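Local coordinates for ribosomal-protein-alanine acetyltransferase (Clostridium acetobutylicum, PDB 3DNS), which probably acetylates the N-terminal alanine of a ribosomal protein, the chain here being the N-terminal domain of the longer enzyme, at residues F49-Y54 and I86-E91. Residues are numbered along the deposited sequence; the frame is centred on the assembly and turned at random.
Sequences FRMKIY and IIVDEE
F49 opens the parallel pairing of 49-53 with 86-89: its O accepts from I87 N at 2.8 Å, in the carbonyl plane and nearly straight (169° at the hydrogen). The ring stands with CG between N and C (chi1 61°), the crowded position, which lays it alongside I86, so that CZ meets I86 CD1 at 3.6 Å. R50 pairs with I87 and turns to the other face of the sheet. Its chain leaves anti to N and bends at chi3, bringing NE within 3.7 Å of I87 CG2, while I87 CD1 lies over one guanidinium face, toward the rim; the charge itself is answered by a salt bridge to E121. M51, a selenomethionine, closes the ladder: its N donates to I87 O at 2.9 Å, nearly along the C=O axis, and its CB packs against V88 CG1 at 4.0 Å. Beyond it the strands splay, consistent with a 31° angle between their axes, and a water takes over, donating to M51 O at 2.6 Å and accepting from D89 N. Such divergence of adjacent parallel strands is a hallmark of the GNAT fold, where the wedge usually receives acetyl-CoA. The pair belongs to a right-handed beta-alpha-beta unit: helix 61-78 covers F49 and I86, with F71 edge-to-face on F49, while strands 31-41 and 117-127 flank the two strands.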
# COMPACT_ATOMS: atom_id res chain seq x y z
N PHE A 49 12.70 -5.45 14.77
CA PHE A 49 11.37 -5.33 14.15
C PHE A 49 11.32 -5.78 12.71
O PHE A 49 12.35 -5.87 12.02
CB PHE A 49 10.82 -3.93 14.25
CG PHE A 49 11.64 -2.87 13.58
CD1 PHE A 49 11.36 -2.48 12.30
CD2 PHE A 49 12.62 -2.19 14.27
CE1 PHE A 49 12.06 -1.44 11.71
CE2 PHE A 49 13.33 -1.15 13.67
CZ PHE A 49 13.04 -0.80 12.37
N ARG A 50 10.09 -6.09 12.29
CA ARG A 50 9.78 -6.44 10.91
C ARG A 50 9.13 -5.24 10.21
O ARG A 50 8.18 -4.66 10.75
CB ARG A 50 8.83 -7.64 10.84
CG ARG A 50 8.45 -8.00 9.42
CD ARG A 50 7.75 -9.35 9.36
NE ARG A 50 8.69 -10.49 9.44
CZ ARG A 50 8.83 -11.26 10.50
NH1 ARG A 50 8.15 -11.01 11.61
NH2 ARG A 50 9.65 -12.28 10.49
N MSE A 51 9.67 -4.84 9.05
CA MSE A 51 9.09 -3.72 8.32
C MSE A 51 8.48 -4.23 7.03
O MSE A 51 9.14 -4.81 6.22
CB MSE A 51 10.10 -2.66 8.00
CG MSE A 51 9.49 -1.46 7.29
SE MSE A 51 10.80 0.06 7.08
CE MSE A 51 11.89 -0.76 5.71
N LYS A 52 7.18 -4.10 6.92
CA LYS A 52 6.45 -4.51 5.73
C LYS A 52 6.25 -3.25 4.92
O LYS A 52 5.92 -2.19 5.46
CB LYS A 52 5.11 -5.13 6.11
CG LYS A 52 5.28 -6.49 6.81
CD LYS A 52 3.94 -7.20 6.94
CE LYS A 52 4.10 -8.56 7.58
NZ LYS A 52 5.13 -9.31 6.78
N ILE A 53 6.53 -3.34 3.63
CA ILE A 53 6.32 -2.23 2.70
C ILE A 53 5.49 -2.77 1.60
O ILE A 53 5.79 -3.84 1.09
CB ILE A 53 7.64 -1.68 2.07
CG1 ILE A 53 8.60 -1.17 3.15
CG2 ILE A 53 7.32 -0.55 1.15
CD1 ILE A 53 8.06 0.11 3.94
N TYR A 54 4.43 -2.05 1.25
CA TYR A 54 3.52 -2.51 0.21
C TYR A 54 4.31 -2.56 -1.10
O TYR A 54 5.24 -1.76 -1.34
CB TYR A 54 2.31 -1.59 0.07
CG TYR A 54 1.17 -1.82 1.08
CD1 TYR A 54 0.77 -3.13 1.43
CD2 TYR A 54 0.45 -0.75 1.64
CE1 TYR A 54 -0.27 -3.35 2.28
CE2 TYR A 54 -0.59 -0.99 2.55
CZ TYR A 54 -0.93 -2.29 2.85
OH TYR A 54 -1.93 -2.60 3.71
N ILE A 86 16.45 -5.22 11.80
CA ILE A 86 15.31 -5.03 10.89
C ILE A 86 15.21 -6.27 9.97
O ILE A 86 16.19 -6.70 9.36
CB ILE A 86 15.43 -3.81 10.03
CG1 ILE A 86 15.84 -2.59 10.91
CG2 ILE A 86 14.08 -3.60 9.30
CD1 ILE A 86 15.90 -1.12 10.21
N ILE A 87 14.02 -6.86 9.98
CA ILE A 87 13.64 -7.98 9.14
C ILE A 87 12.75 -7.41 8.06
O ILE A 87 11.72 -6.76 8.35
CB ILE A 87 12.78 -8.98 9.94
CG1 ILE A 87 13.50 -9.46 11.21
CG2 ILE A 87 12.36 -10.14 9.04
CD1 ILE A 87 12.69 -10.31 12.12
N VAL A 88 13.12 -7.66 6.82
CA VAL A 88 12.37 -7.21 5.64
C VAL A 88 12.36 -8.29 4.57
O VAL A 88 13.32 -9.06 4.41
CB VAL A 88 12.97 -5.94 4.96
CG1 VAL A 88 12.76 -4.74 5.78
CG2 VAL A 88 14.45 -6.10 4.67
N ASP A 89 11.24 -8.37 3.88
CA ASP A 89 11.07 -9.23 2.71
C ASP A 89 12.15 -8.84 1.72
O ASP A 89 12.47 -7.65 1.58
CB ASP A 89 9.65 -8.99 2.15
CG ASP A 89 9.39 -9.69 0.88
OD1 ASP A 89 10.35 -9.93 0.14
OD2 ASP A 89 8.21 -10.01 0.64
N GLU A 90 12.72 -9.84 1.04
CA GLU A 90 13.81 -9.57 0.16
C GLU A 90 13.37 -8.75 -1.06
O GLU A 90 14.21 -8.16 -1.73
CB GLU A 90 14.50 -10.86 -0.30
CG GLU A 90 15.42 -11.48 0.75
CD GLU A 90 16.32 -12.53 0.18
OE1 GLU A 90 16.37 -12.70 -1.06
OE2 GLU A 90 16.98 -13.21 0.97
N GLU A 91 12.06 -8.68 -1.33
CA GLU A 91 11.55 -7.76 -2.37
C GLU A 91 11.77 -6.29 -2.11
O GLU A 91 11.76 -5.52 -3.04
CB GLU A 91 10.06 -7.96 -2.58
CG GLU A 91 9.82 -9.27 -3.29
CD GLU A 91 8.47 -9.35 -3.94
OE1 GLU A 91 7.55 -8.59 -3.52
OE2 GLU A 91 8.35 -10.16 -4.87
O HOH W 1 9.13 -6.87 4.61